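Local coordinates for protein insecticidal Delta-Endotoxin Cry8Ea1 (Bacillus Thuringiensis, PDB 3EB7) that kills larvae of the soil-dwelling pest Holotrichia parallela, probably by binding gut-cell receptors and opening membrane pores as other three-domain Cry toxins do, at residues D560-S565 and I583-V588; V501-C506 and L513-G518; T449-V454 and I487-N492; G482-I487 and V578-I583; M227-M232 and F544-F549. All coordinates share one frame; numbering follows the deposited sequence.

Interaction 1. Residues D560-S565 and I583-V588; sequences DTLKIS and IELIPV
Between Ile-564 and Ile-583 the two backbones come no nearer than 8.9 Å, measured CA to CA, and no hydrogen bond joins 560-565 to 583-588. The short strand axes pass 10.5 Å apart with their N-to-C directions at 128°, too far and too skewed for neighbours in one sheet. The gap is filled by side chains. Ile-564 and Ile-583 reach toward each other tip to tip: CG1 of Ile-564 lies 3.8 Å from CD1 of Ile-583, and the Ile-564 CD1 methyl is 3.9 Å from that same Ile-583 CD1. In Ile-583 the CG1 branch stands opposite the carbonyl carbon; chi1 (-63°) and the extended chi2 (153°) together carry CD1 across to the facing strand. This is the layered packing of the C-terminal beta sandwich of Cry toxins, with strand 559-567 in one sheet and strand 578-588 in the other. One step along, Leu-562 and Leu-585 also meet end to end, CD2 of Leu-562 to CD1 of Leu-585 at 4.1 Å. Leu-562 CD2 makes a looser approach, 4.4 Å, to Ile-583 CD1. All four residues are buried; Glu-584, on the opposite side of its strand, is buried as well and forms salt bridges with Arg-502 and Arg-582.

Interaction 2. Residues V501-C506 and L513-G518; sequences VRIRYC and LDVVRG
Ile-503 and Leu-513 are brought end to end by different first torsions. In Ile-503 the CG1 branch sits opposite the carbonyl carbon (chi1 -64°) and is directed toward 513-518, where the CD1 methyl ends it. The Leu-513 side chain leaves on the far side from its own backbone nitrogen (chi1 -175°), and its CD2 lies 3.7 Å from Ile-503 CD1. The same Ile-503 methyl also has Val-515 at hand, CD1 to CG2 at 4.0 Å, although these two side chains run past each other in opposite directions rather than meeting head-on. Val-501 extends the row in the same sliding manner: its CG1 lies 4.2 Å from Val-515 CG2, and that one valine methyl therefore touches both Val-501 and Ile-503. The evidence for side-chain packing alone is consistent: no hydrogen bond crosses, the nearest CA pair, Val-501 and Val-515, is 8.4 Å apart, and the strand axes are separated by 9.4 Å at 126°. Residues alternate along 501-506, and Arg-502, between Val-501 and Ile-503, points away from 513-518. Strands 498-507 and 511-517 follow each other closely in the chain yet lie in different sheets, so the chain turns over from one layer to the other: a beta-arch, packed here within the C-terminal beta sandwich of the toxin.

Interaction 3. Residues T449-V454 and I487-N492; sequences TQIPVV and IRLNIN
No ring or other planar side-chain group takes part where Ile-451 and Val-453 meet Ile-487 and Leu-489; the contact is made wholly by branched aliphatic chains, with methyls in place of faces and edges. The flat amide nearest in sequence, that of Gln-450, belongs to the other side of its strand, where the side chain packs on Met-224 and Tyr-230. Across the contact, Ile-451 and Ile-487 cross obliquely, CG2 of Ile-451 resting 4.0 Å from CG2 of Ile-487. Beyond this pair the CD1 methyl of Ile-451 makes a looser approach to Leu-489, 4.4 Å from its CD2. Ile-487 has a second neighbour in Val-453: with chi1 at -65°, CG1 of Val-453 lies opposite its carbonyl carbon and is the branch that meets Ile-487 CD1, at 4.0 Å. That isoleucine methyl also lies against the backbone, 4.1 Å from Val-453 CA. Here the strand has given way to a 3-10 segment (453-454), and the CA atoms of Val-453 and Ile-487 are 7.2 Å apart. No hydrogen bond crosses; Ile-451 instead pairs through its backbone with Ile-583, while Leu-489 pairs with Asp-560. Strand 448-452, with the turn that follows it, thus packs through buried methyls on strand 482-491 of the other sheet, the face-to-face packing of a beta sandwich, here the C-terminal domain of a three-domain Cry toxin.

Interaction 4. Residues G482-I487 and V578-I583; sequences GSTGVI and VYIDRI
Apolar packing joins Ile-487 to Ile-583. The isoleucines meet tip to tip, CD1 of Ile-487 being 3.8 Å from CD1 of Ile-583 although their CA atoms stand 10.4 Å apart. At the other end Thr-484 offers its methyl, CG2, in no more than a loose approach, 4.5 Å from CD1 of Ile-580. The directions of 484-487 and 580-583 differ by only 27°, so the two pairs are spaced along roughly parallel paths.

No hydrogen bond crosses; those of Thr-484 stay within its own layer. Its hydroxyl, OG1, donates to Gly-485 O at 3.0 Å, with the donor tilted 18° from the carbonyl plane, and OG1 is also bonded to Ile-564 N. Two bonds therefore grip this buried oxygen, leaving the methyl to face Ile-580.

Charges gather on the other strand. Arg-582 NH2 lies 3.2 Å from Asp-581 OD1, but the oxygen is well out of the guanidinium plane and the pairing is electrostatic only. Asp-581 OD1 has Arg-504 as a further salt-bridge partner. With no hydrogen bond or salt bridge between the segments, the direct contact rests on undirected methyl packing, and each segment's position is also set by the backbone bonds of its own sheet.

Interaction 5. Residues M227-M232 and F544-F549; sequences MRTYPM and FKFASF
Phe-546 contributes most of the buried surface, its ring being met by both Thr-229 and Tyr-230. The Tyr-230 hydroxyl arrives at the ring edge, in the ring plane, with OH 3.4 Å from Phe-546 CZ and 4.1 Å from Phe-546 CE2. This approach to ring carbons is packing; the hydroxyl's polar partner is Glu-584 OE2, to which it is hydrogen-bonded. Thr-229 adds a methyl, CG2 lying 3.8 Å from Phe-546 CE2. With chi1 at -53°, that methyl is turned opposite the backbone nitrogen, while OG1 hydrogen-bonds Asp-226. The contact joins distant parts of the chain: 227-232 is in the loop that follows helix 198-220 of the N-terminal helical region, and 545-548 is a strand of the C-terminal beta sandwich. Arg-502, from the neighbouring strand 498-507, ties the group together, making cation-pi contacts with both aromatic rings and a hydrogen bond from NH2 to Thr-229 O. Thr-229 and Phe-546 are partly exposed, and Tyr-230 is buried.

In the fold
Interactions 1 to 4 are buried and apolar, and all of them pack the two sheets of one beta sandwich against each other. Strand 578-588 serves both interaction 1 and interaction 4, which share Ile-583; strand 482-491 serves interactions 3 and 4, which share Ile-487. Interactions 1 and 2 lie side by side, centres about 6 Å apart, their strands paired within each sheet. Interaction 5 differs: it is partly exposed, joins this sandwich to the loop after the helical region, and centres on a phenylalanine ring met by a tyrosine hydroxyl and a threonine methyl. The charged groups of its surroundings lie on the side of the sheet turned away from the methyl core.

Interaction 1. Residues D560-S565 and I583-V588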
# COMPACT_ATOMS: atom_id res chain seq x y z
N ASP A 560 15.21 3.85 -21.45
CA ASP A 560 16.05 4.95 -20.98
C ASP A 560 16.25 4.89 -19.46
O ASP A 560 15.66 4.04 -18.77
CB ASP A 560 15.48 6.32 -21.44
CG ASP A 560 16.58 7.31 -21.93
OD1 ASP A 560 17.75 7.26 -21.49
OD2 ASP A 560 16.28 8.17 -22.75
N THR A 561 17.12 5.74 -18.93
CA THR A 561 17.38 5.74 -17.51
C THR A 561 17.17 7.12 -16.96
O THR A 561 17.22 8.08 -17.70
CB THR A 561 18.80 5.31 -17.18
OG1 THR A 561 19.69 6.15 -17.89
CG2 THR A 561 19.05 3.88 -17.58
N LEU A 562 16.92 7.18 -15.65
CA LEU A 562 16.84 8.43 -14.91
C LEU A 562 17.63 8.26 -13.62
O LEU A 562 17.74 7.16 -13.08
CB LEU A 562 15.39 8.75 -14.62
CG LEU A 562 14.76 10.10 -15.00
CD1 LEU A 562 15.29 10.73 -16.31
CD2 LEU A 562 13.23 9.92 -15.07
N LYS A 563 18.20 9.34 -13.12
CA LYS A 563 19.00 9.24 -11.91
C LYS A 563 19.01 10.61 -11.26
O LYS A 563 19.16 11.60 -11.95
CB LYS A 563 20.44 8.74 -12.22
CG LYS A 563 21.37 8.66 -11.01
CD LYS A 563 22.75 8.27 -11.42
CE LYS A 563 23.71 9.32 -10.98
NZ LYS A 563 24.94 9.51 -11.82
N ILE A 564 18.82 10.65 -9.94
CA ILE A 564 18.75 11.90 -9.23
C ILE A 564 20.00 12.01 -8.40
O ILE A 564 20.39 11.06 -7.71
CB ILE A 564 17.46 12.01 -8.33
CG1 ILE A 564 16.15 11.84 -9.12
CG2 ILE A 564 17.44 13.34 -7.55
CD1 ILE A 564 16.03 12.67 -10.39
N SER A 565 20.65 13.17 -8.48
CA SER A 565 21.86 13.44 -7.71
C SER A 565 21.66 14.61 -6.77
O SER A 565 21.09 15.65 -7.19
CB SER A 565 23.02 13.74 -8.67
OG SER A 565 23.34 12.57 -9.42
N ILE A 583 9.82 10.65 -8.29
CA ILE A 583 9.87 11.58 -9.41
C ILE A 583 8.52 11.51 -10.08
O ILE A 583 7.94 10.43 -10.21
CB ILE A 583 10.88 11.12 -10.45
CG1 ILE A 583 12.29 11.09 -9.89
CG2 ILE A 583 10.80 11.99 -11.72
CD1 ILE A 583 13.18 10.04 -10.63
N GLU A 584 8.00 12.66 -10.49
CA GLU A 584 6.80 12.69 -11.33
C GLU A 584 7.22 13.31 -12.64
O GLU A 584 7.92 14.33 -12.67
CB GLU A 584 5.63 13.45 -10.68
CG GLU A 584 5.38 13.01 -9.22
CD GLU A 584 4.23 13.76 -8.56
OE1 GLU A 584 3.94 14.90 -8.95
OE2 GLU A 584 3.60 13.21 -7.64
N LEU A 585 6.80 12.62 -13.71
CA LEU A 585 7.05 13.00 -15.08
C LEU A 585 5.75 13.55 -15.64
O LEU A 585 4.70 12.90 -15.57
CB LEU A 585 7.51 11.79 -15.89
CG LEU A 585 8.97 11.42 -15.60
CD1 LEU A 585 9.25 9.95 -15.91
CD2 LEU A 585 9.89 12.34 -16.41
N ILE A 586 5.85 14.76 -16.19
CA ILE A 586 4.70 15.54 -16.62
C ILE A 586 4.92 15.84 -18.09
O ILE A 586 5.88 16.54 -18.44
CB ILE A 586 4.60 16.86 -15.76
CG1 ILE A 586 4.52 16.53 -14.27
CG2 ILE A 586 3.43 17.79 -16.22
CD1 ILE A 586 5.18 17.53 -13.37
N PRO A 587 4.02 15.35 -18.97
CA PRO A 587 4.15 15.67 -20.40
C PRO A 587 3.93 17.19 -20.68
O PRO A 587 2.99 17.80 -20.19
CB PRO A 587 3.05 14.81 -21.06
CG PRO A 587 2.62 13.87 -20.02
CD PRO A 587 2.83 14.52 -18.71
N VAL A 588 4.84 17.78 -21.45
CA VAL A 588 4.81 19.19 -21.78
C VAL A 588 4.41 19.24 -23.25
O VAL A 588 5.01 18.57 -24.08
CB VAL A 588 6.20 19.82 -21.53
CG1 VAL A 588 6.28 21.26 -22.04
CG2 VAL A 588 6.53 19.76 -20.07

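Interaction 2. Residues V501-C506 and L513-G518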
# COMPACT_ATOMS: atom_id res chain seq x y z
N VAL A 501 9.99 17.39 -15.04
CA VAL A 501 10.15 16.55 -13.88
C VAL A 501 9.94 17.39 -12.62
O VAL A 501 10.42 18.52 -12.53
CB VAL A 501 11.61 15.98 -13.83
CG1 VAL A 501 12.00 15.50 -12.45
CG2 VAL A 501 11.78 14.84 -14.82
N ARG A 502 9.25 16.82 -11.63
CA ARG A 502 9.31 17.35 -10.28
C ARG A 502 9.54 16.21 -9.33
O ARG A 502 9.11 15.08 -9.57
CB ARG A 502 8.07 18.18 -9.92
CG ARG A 502 6.75 17.52 -10.26
CD ARG A 502 5.63 18.28 -9.62
NE ARG A 502 4.48 17.42 -9.62
CZ ARG A 502 3.24 17.78 -9.96
NH1 ARG A 502 2.98 19.03 -10.27
NH2 ARG A 502 2.27 16.87 -9.94
N ILE A 503 10.24 16.50 -8.24
CA ILE A 503 10.70 15.49 -7.33
C ILE A 503 10.12 15.77 -5.97
O ILE A 503 10.27 16.87 -5.46
CB ILE A 503 12.26 15.45 -7.27
CG1 ILE A 503 12.87 15.05 -8.62
CG2 ILE A 503 12.75 14.45 -6.23
CD1 ILE A 503 13.50 16.16 -9.32
N ARG A 504 9.45 14.79 -5.37
CA ARG A 504 8.91 14.94 -4.02
C ARG A 504 10.01 14.62 -3.00
O ARG A 504 10.64 13.56 -3.06
CB ARG A 504 7.68 14.05 -3.83
CG ARG A 504 6.85 14.39 -2.59
CD ARG A 504 5.41 13.77 -2.67
NE ARG A 504 4.64 14.07 -1.46
CZ ARG A 504 4.02 13.17 -0.70
NH1 ARG A 504 4.03 11.87 -1.04
NH2 ARG A 504 3.37 13.56 0.39
N TYR A 505 10.25 15.55 -2.08
CA TYR A 505 11.34 15.38 -1.12
C TYR A 505 11.02 15.98 0.24
O TYR A 505 10.09 16.72 0.40
CB TYR A 505 12.64 15.98 -1.65
CG TYR A 505 12.67 17.50 -1.56
CD1 TYR A 505 12.14 18.29 -2.57
CD2 TYR A 505 13.22 18.15 -0.42
CE1 TYR A 505 12.17 19.69 -2.49
CE2 TYR A 505 13.23 19.53 -0.32
CZ TYR A 505 12.72 20.29 -1.37
OH TYR A 505 12.72 21.66 -1.29
N CYS A 506 11.84 15.64 1.22
CA CYS A 506 11.82 16.30 2.50
C CYS A 506 13.30 16.44 2.91
O CYS A 506 14.07 15.47 2.80
CB CYS A 506 11.03 15.44 3.50
SG CYS A 506 11.09 16.06 5.21
N LEU A 513 20.34 19.78 -6.60
CA LEU A 513 19.76 18.57 -7.15
C LEU A 513 19.89 18.60 -8.66
O LEU A 513 19.59 19.60 -9.27
CB LEU A 513 18.27 18.41 -6.76
CG LEU A 513 17.58 17.09 -7.19
CD1 LEU A 513 16.48 16.70 -6.21
CD2 LEU A 513 17.05 17.14 -8.65
N ASP A 514 20.34 17.51 -9.26
CA ASP A 514 20.08 17.36 -10.67
C ASP A 514 19.56 15.99 -11.11
O ASP A 514 19.70 14.97 -10.41
CB ASP A 514 21.29 17.74 -11.48
CG ASP A 514 22.51 17.17 -10.93
OD1 ASP A 514 22.54 15.92 -10.83
OD2 ASP A 514 23.43 17.96 -10.59
N VAL A 515 18.93 16.04 -12.27
CA VAL A 515 18.31 14.92 -12.93
C VAL A 515 19.21 14.54 -14.10
O VAL A 515 19.48 15.36 -14.97
CB VAL A 515 16.94 15.36 -13.47
CG1 VAL A 515 16.18 14.18 -14.09
CG2 VAL A 515 16.14 16.01 -12.33
N VAL A 516 19.71 13.31 -14.08
CA VAL A 516 20.54 12.78 -15.14
C VAL A 516 19.68 11.80 -15.99
O VAL A 516 19.12 10.79 -15.50
CB VAL A 516 21.82 12.11 -14.53
CG1 VAL A 516 22.75 11.55 -15.58
CG2 VAL A 516 22.57 13.09 -13.60
N ARG A 517 19.53 12.15 -17.25
CA ARG A 517 18.80 11.33 -18.19
C ARG A 517 19.75 10.68 -19.19
O ARG A 517 20.55 11.36 -19.87
CB ARG A 517 17.73 12.15 -18.93
CG ARG A 517 16.83 11.27 -19.81
CD ARG A 517 17.39 11.07 -21.21
NE ARG A 517 17.13 12.24 -22.06
CZ ARG A 517 18.05 13.14 -22.43
NH1 ARG A 517 19.32 13.03 -22.03
NH2 ARG A 517 17.70 14.14 -23.21
N GLY A 518 19.64 9.35 -19.29
CA GLY A 518 20.49 8.56 -20.15
C GLY A 518 21.99 8.77 -19.95
O GLY A 518 22.77 8.49 -20.86

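Interaction 3. Residues T449-V454 and I487-N492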
# COMPACT_ATOMS: atom_id res chain seq x y z
N THR A 449 3.28 10.51 -14.62
CA THR A 449 3.80 9.23 -14.13
C THR A 449 4.50 9.43 -12.80
O THR A 449 5.39 10.26 -12.69
CB THR A 449 4.77 8.58 -15.17
OG1 THR A 449 4.18 8.68 -16.48
CG2 THR A 449 4.95 7.15 -14.86
N GLN A 450 4.08 8.69 -11.77
CA GLN A 450 4.81 8.72 -10.48
C GLN A 450 5.75 7.53 -10.39
O GLN A 450 5.33 6.40 -10.63
CB GLN A 450 3.85 8.72 -9.29
CG GLN A 450 3.04 10.00 -9.19
CD GLN A 450 2.06 9.98 -8.03
OE1 GLN A 450 2.05 9.03 -7.24
NE2 GLN A 450 1.27 11.01 -7.90
N ILE A 451 7.02 7.80 -10.07
CA ILE A 451 8.04 6.79 -10.01
C ILE A 451 8.79 6.98 -8.72
O ILE A 451 9.67 7.84 -8.64
CB ILE A 451 9.10 6.90 -11.15
CG1 ILE A 451 8.43 7.19 -12.51
CG2 ILE A 451 10.05 5.65 -11.13
CD1 ILE A 451 8.01 5.96 -13.32
N PRO A 452 8.44 6.17 -7.70
CA PRO A 452 9.16 6.13 -6.44
C PRO A 452 10.61 5.76 -6.71
O PRO A 452 10.86 4.82 -7.46
CB PRO A 452 8.46 4.98 -5.71
CG PRO A 452 7.08 4.98 -6.28
CD PRO A 452 7.30 5.23 -7.72
N VAL A 453 11.57 6.47 -6.12
CA VAL A 453 12.98 6.20 -6.45
C VAL A 453 13.50 4.85 -5.92
O VAL A 453 14.55 4.35 -6.35
CB VAL A 453 13.92 7.37 -6.04
CG1 VAL A 453 13.61 8.62 -6.86
CG2 VAL A 453 13.81 7.63 -4.49
N VAL A 454 12.72 4.25 -5.02
CA VAL A 454 13.01 2.91 -4.49
C VAL A 454 12.88 1.84 -5.61
O VAL A 454 13.35 0.72 -5.45
CB VAL A 454 12.19 2.64 -3.18
CG1 VAL A 454 10.68 2.40 -3.46
CG2 VAL A 454 12.81 1.52 -2.36
N ILE A 487 17.52 4.36 -12.35
CA ILE A 487 16.16 3.93 -12.52
C ILE A 487 15.96 3.63 -14.01
O ILE A 487 16.12 4.51 -14.87
CB ILE A 487 15.13 4.99 -12.07
CG1 ILE A 487 15.37 5.42 -10.63
CG2 ILE A 487 13.66 4.48 -12.32
CD1 ILE A 487 14.52 6.56 -10.22
N ARG A 488 15.62 2.37 -14.28
CA ARG A 488 15.45 1.87 -15.64
C ARG A 488 14.01 2.02 -16.07
O ARG A 488 13.09 1.67 -15.31
CB ARG A 488 15.92 0.43 -15.70
CG ARG A 488 14.97 -0.51 -16.42
CD ARG A 488 15.72 -1.28 -17.54
NE ARG A 488 16.57 -0.36 -18.29
CZ ARG A 488 16.14 0.41 -19.28
NH1 ARG A 488 14.85 0.34 -19.66
NH2 ARG A 488 17.02 1.23 -19.88
N LEU A 489 13.80 2.58 -17.25
CA LEU A 489 12.47 2.99 -17.70
C LEU A 489 12.03 2.45 -19.07
O LEU A 489 12.86 2.21 -19.96
CB LEU A 489 12.39 4.52 -17.74
CG LEU A 489 12.85 5.42 -16.59
CD1 LEU A 489 12.91 6.85 -17.14
CD2 LEU A 489 11.88 5.30 -15.40
N ASN A 490 10.73 2.26 -19.25
CA ASN A 490 10.18 1.92 -20.54
C ASN A 490 9.31 3.06 -21.02
O ASN A 490 8.26 3.35 -20.42
CB ASN A 490 9.46 0.56 -20.52
CG ASN A 490 10.46 -0.62 -20.50
OD1 ASN A 490 11.03 -0.98 -21.55
ND2 ASN A 490 10.73 -1.18 -19.30
N ILE A 491 9.78 3.75 -22.09
CA ILE A 491 9.10 4.98 -22.53
C ILE A 491 8.07 4.62 -23.63
O ILE A 491 8.42 4.04 -24.68
CB ILE A 491 10.10 6.12 -23.03
CG1 ILE A 491 11.37 6.30 -22.14
CG2 ILE A 491 9.37 7.45 -23.28
CD1 ILE A 491 11.14 6.59 -20.66
N ASN A 492 6.80 4.94 -23.36
CA ASN A 492 5.75 4.78 -24.37
C ASN A 492 5.84 5.85 -25.48
O ASN A 492 6.42 6.93 -25.30
CB ASN A 492 4.37 4.83 -23.73
CG ASN A 492 3.99 3.53 -23.02
OD1 ASN A 492 4.70 2.53 -23.05
ND2 ASN A 492 2.84 3.56 -22.37

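Interaction 4. Residues G482-I487 and V578-I583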
# COMPACT_ATOMS: atom_id res chain seq x y z
N GLY A 482 25.10 12.33 -2.67
CA GLY A 482 25.02 11.02 -3.28
C GLY A 482 23.97 11.04 -4.36
O GLY A 482 23.41 12.09 -4.67
N SER A 483 23.72 9.87 -4.93
CA SER A 483 22.77 9.71 -6.01
C SER A 483 21.82 8.57 -5.71
O SER A 483 22.16 7.65 -4.96
CB SER A 483 23.49 9.40 -7.31
OG SER A 483 24.28 10.51 -7.69
N THR A 484 20.62 8.64 -6.28
CA THR A 484 19.77 7.48 -6.32
C THR A 484 20.45 6.49 -7.23
O THR A 484 21.45 6.82 -7.87
CB THR A 484 18.38 7.78 -6.93
OG1 THR A 484 18.55 8.21 -8.29
CG2 THR A 484 17.61 8.81 -6.10
N GLY A 485 19.93 5.26 -7.30
CA GLY A 485 20.37 4.33 -8.33
C GLY A 485 19.94 4.78 -9.73
O GLY A 485 19.17 5.76 -9.91
N VAL A 486 20.46 4.07 -10.72
CA VAL A 486 19.93 4.13 -12.05
C VAL A 486 18.51 3.52 -12.05
O VAL A 486 18.34 2.34 -11.73
CB VAL A 486 20.83 3.35 -12.99
CG1 VAL A 486 20.34 3.52 -14.41
CG2 VAL A 486 22.28 3.84 -12.85
N ILE A 487 17.52 4.36 -12.35
CA ILE A 487 16.16 3.93 -12.52
C ILE A 487 15.96 3.63 -14.01
O ILE A 487 16.12 4.51 -14.87
CB ILE A 487 15.13 4.99 -12.07
CG1 ILE A 487 15.37 5.42 -10.63
CG2 ILE A 487 13.66 4.48 -12.32
CD1 ILE A 487 14.52 6.56 -10.22
N VAL A 578 18.53 14.63 3.37
CA VAL A 578 17.57 14.75 2.28
C VAL A 578 16.89 13.37 2.05
O VAL A 578 17.58 12.38 1.76
CB VAL A 578 18.29 15.19 0.98
CG1 VAL A 578 17.32 15.40 -0.19
CG2 VAL A 578 19.12 16.44 1.22
N TYR A 579 15.57 13.32 2.18
CA TYR A 579 14.78 12.15 1.75
C TYR A 579 14.21 12.40 0.37
O TYR A 579 13.59 13.45 0.14
CB TYR A 579 13.59 11.92 2.65
CG TYR A 579 13.93 11.70 4.08
CD1 TYR A 579 13.96 12.77 4.94
CD2 TYR A 579 14.25 10.43 4.57
CE1 TYR A 579 14.26 12.62 6.24
CE2 TYR A 579 14.59 10.26 5.92
CZ TYR A 579 14.57 11.37 6.75
OH TYR A 579 14.85 11.31 8.11
N ILE A 580 14.41 11.47 -0.54
CA ILE A 580 13.78 11.55 -1.87
C ILE A 580 12.68 10.48 -2.03
O ILE A 580 12.92 9.30 -1.85
CB ILE A 580 14.81 11.48 -3.01
CG1 ILE A 580 15.83 12.62 -2.84
CG2 ILE A 580 14.10 11.57 -4.38
CD1 ILE A 580 16.85 12.64 -3.96
N ASP A 581 11.46 10.93 -2.30
CA ASP A 581 10.29 10.05 -2.35
C ASP A 581 10.08 9.53 -3.76
O ASP A 581 10.22 8.34 -4.01
CB ASP A 581 9.03 10.77 -1.85
CG ASP A 581 7.70 10.03 -2.23
OD1 ASP A 581 6.69 10.72 -2.42
OD2 ASP A 581 7.65 8.77 -2.33
N ARG A 582 9.75 10.42 -4.68
CA ARG A 582 9.40 10.00 -6.02
C ARG A 582 9.71 11.07 -7.04
O ARG A 582 9.83 12.25 -6.71
CB ARG A 582 7.91 9.66 -6.07
CG ARG A 582 6.96 10.82 -5.70
CD ARG A 582 5.53 10.36 -5.92
NE ARG A 582 4.48 11.24 -5.40
CZ ARG A 582 3.71 10.97 -4.35
NH1 ARG A 582 2.75 11.81 -3.96
NH2 ARG A 582 3.91 9.86 -3.66
N ILE A 583 9.82 10.65 -8.29
CA ILE A 583 9.87 11.58 -9.41
C ILE A 583 8.52 11.51 -10.08
O ILE A 583 7.94 10.43 -10.21
CB ILE A 583 10.88 11.12 -10.45
CG1 ILE A 583 12.29 11.09 -9.89
CG2 ILE A 583 10.80 11.99 -11.72
CD1 ILE A 583 13.18 10.04 -10.63

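Interaction 5. Residues M227-M232 and F544-F549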
# COMPACT_ATOMS: atom_id res chain seq x y z
N MET A 227 -6.43 19.05 -7.53
CA MET A 227 -6.55 19.15 -8.98
C MET A 227 -5.72 20.27 -9.61
O MET A 227 -5.56 20.30 -10.83
CB MET A 227 -8.02 19.16 -9.42
CG MET A 227 -8.78 17.85 -9.06
SD MET A 227 -8.20 16.22 -9.73
CE MET A 227 -6.73 15.78 -8.82
N ARG A 228 -5.18 21.17 -8.80
CA ARG A 228 -4.19 22.12 -9.29
C ARG A 228 -2.84 21.44 -9.45
O ARG A 228 -2.16 21.68 -10.43
CB ARG A 228 -4.09 23.37 -8.40
CG ARG A 228 -5.43 23.99 -8.16
CD ARG A 228 -5.33 25.44 -7.77
NE ARG A 228 -6.64 25.92 -7.32
CZ ARG A 228 -6.84 27.05 -6.64
NH1 ARG A 228 -5.82 27.85 -6.34
NH2 ARG A 228 -8.09 27.40 -6.28
N THR A 229 -2.46 20.58 -8.50
CA THR A 229 -1.19 19.84 -8.58
C THR A 229 -1.26 18.65 -9.53
O THR A 229 -0.27 18.34 -10.22
CB THR A 229 -0.70 19.45 -7.17
OG1 THR A 229 -0.68 20.63 -6.38
CG2 THR A 229 0.70 18.86 -7.16
N TYR A 230 -2.43 18.02 -9.61
CA TYR A 230 -2.68 16.90 -10.52
C TYR A 230 -3.89 17.19 -11.43
O TYR A 230 -4.99 16.66 -11.20
CB TYR A 230 -2.85 15.58 -9.72
CG TYR A 230 -1.63 15.27 -8.83
CD1 TYR A 230 -1.54 15.79 -7.54
CD2 TYR A 230 -0.57 14.49 -9.31
CE1 TYR A 230 -0.42 15.54 -6.75
CE2 TYR A 230 0.55 14.23 -8.51
CZ TYR A 230 0.61 14.76 -7.25
OH TYR A 230 1.70 14.52 -6.46
N PRO A 231 -3.70 18.06 -12.45
CA PRO A 231 -4.81 18.50 -13.30
C PRO A 231 -5.19 17.47 -14.39
O PRO A 231 -6.10 17.71 -15.19
CB PRO A 231 -4.24 19.78 -13.93
CG PRO A 231 -2.77 19.47 -14.10
CD PRO A 231 -2.43 18.72 -12.84
N MET A 232 -4.51 16.35 -14.42
CA MET A 232 -4.79 15.32 -15.39
C MET A 232 -4.54 13.95 -14.78
O MET A 232 -3.88 13.83 -13.75
CB MET A 232 -3.93 15.51 -16.66
CG MET A 232 -2.48 15.10 -16.51
SD MET A 232 -1.38 15.68 -17.83
CE MET A 232 -0.87 17.27 -17.17
N PHE A 544 6.78 17.64 3.40
CA PHE A 544 7.05 17.18 2.02
C PHE A 544 6.81 18.24 0.99
O PHE A 544 5.78 18.92 1.05
CB PHE A 544 6.24 15.92 1.73
CG PHE A 544 6.66 14.79 2.60
CD1 PHE A 544 5.99 14.54 3.78
CD2 PHE A 544 7.79 14.04 2.27
CE1 PHE A 544 6.41 13.52 4.61
CE2 PHE A 544 8.22 13.02 3.08
CZ PHE A 544 7.54 12.75 4.25
N LYS A 545 7.76 18.43 0.07
CA LYS A 545 7.65 19.50 -0.93
C LYS A 545 8.14 19.01 -2.28
O LYS A 545 8.74 17.95 -2.37
CB LYS A 545 8.45 20.75 -0.50
CG LYS A 545 8.05 21.31 0.89
CD LYS A 545 7.88 22.84 0.91
CE LYS A 545 7.05 23.29 2.12
NZ LYS A 545 7.66 22.88 3.47
N PHE A 546 7.92 19.82 -3.30
CA PHE A 546 8.35 19.51 -4.66
C PHE A 546 9.58 20.31 -5.07
O PHE A 546 9.66 21.51 -4.84
CB PHE A 546 7.22 19.76 -5.67
CG PHE A 546 6.25 18.62 -5.77
CD1 PHE A 546 6.68 17.36 -6.18
CD2 PHE A 546 4.90 18.82 -5.47
CE1 PHE A 546 5.79 16.28 -6.28
CE2 PHE A 546 3.99 17.74 -5.56
CZ PHE A 546 4.45 16.47 -5.97
N ALA A 547 10.56 19.61 -5.63
CA ALA A 547 11.60 20.22 -6.42
C ALA A 547 11.11 20.14 -7.87
O ALA A 547 11.12 19.05 -8.46
CB ALA A 547 12.91 19.48 -6.25
N SER A 548 10.69 21.28 -8.42
CA SER A 548 10.04 21.35 -9.71
C SER A 548 10.86 22.17 -10.73
O SER A 548 11.34 23.27 -10.43
CB SER A 548 8.62 21.91 -9.56
OG SER A 548 7.91 21.92 -10.79
N PHE A 549 11.02 21.60 -11.91
CA PHE A 549 11.70 22.22 -13.02
C PHE A 549 10.67 22.45 -14.12
O PHE A 549 9.81 21.59 -14.35
CB PHE A 549 12.75 21.28 -13.60
CG PHE A 549 13.83 20.89 -12.63
CD1 PHE A 549 13.80 19.63 -12.01
CD2 PHE A 549 14.91 21.77 -12.36
CE1 PHE A 549 14.81 19.24 -11.13
CE2 PHE A 549 15.94 21.38 -11.46
CZ PHE A 549 15.88 20.11 -10.85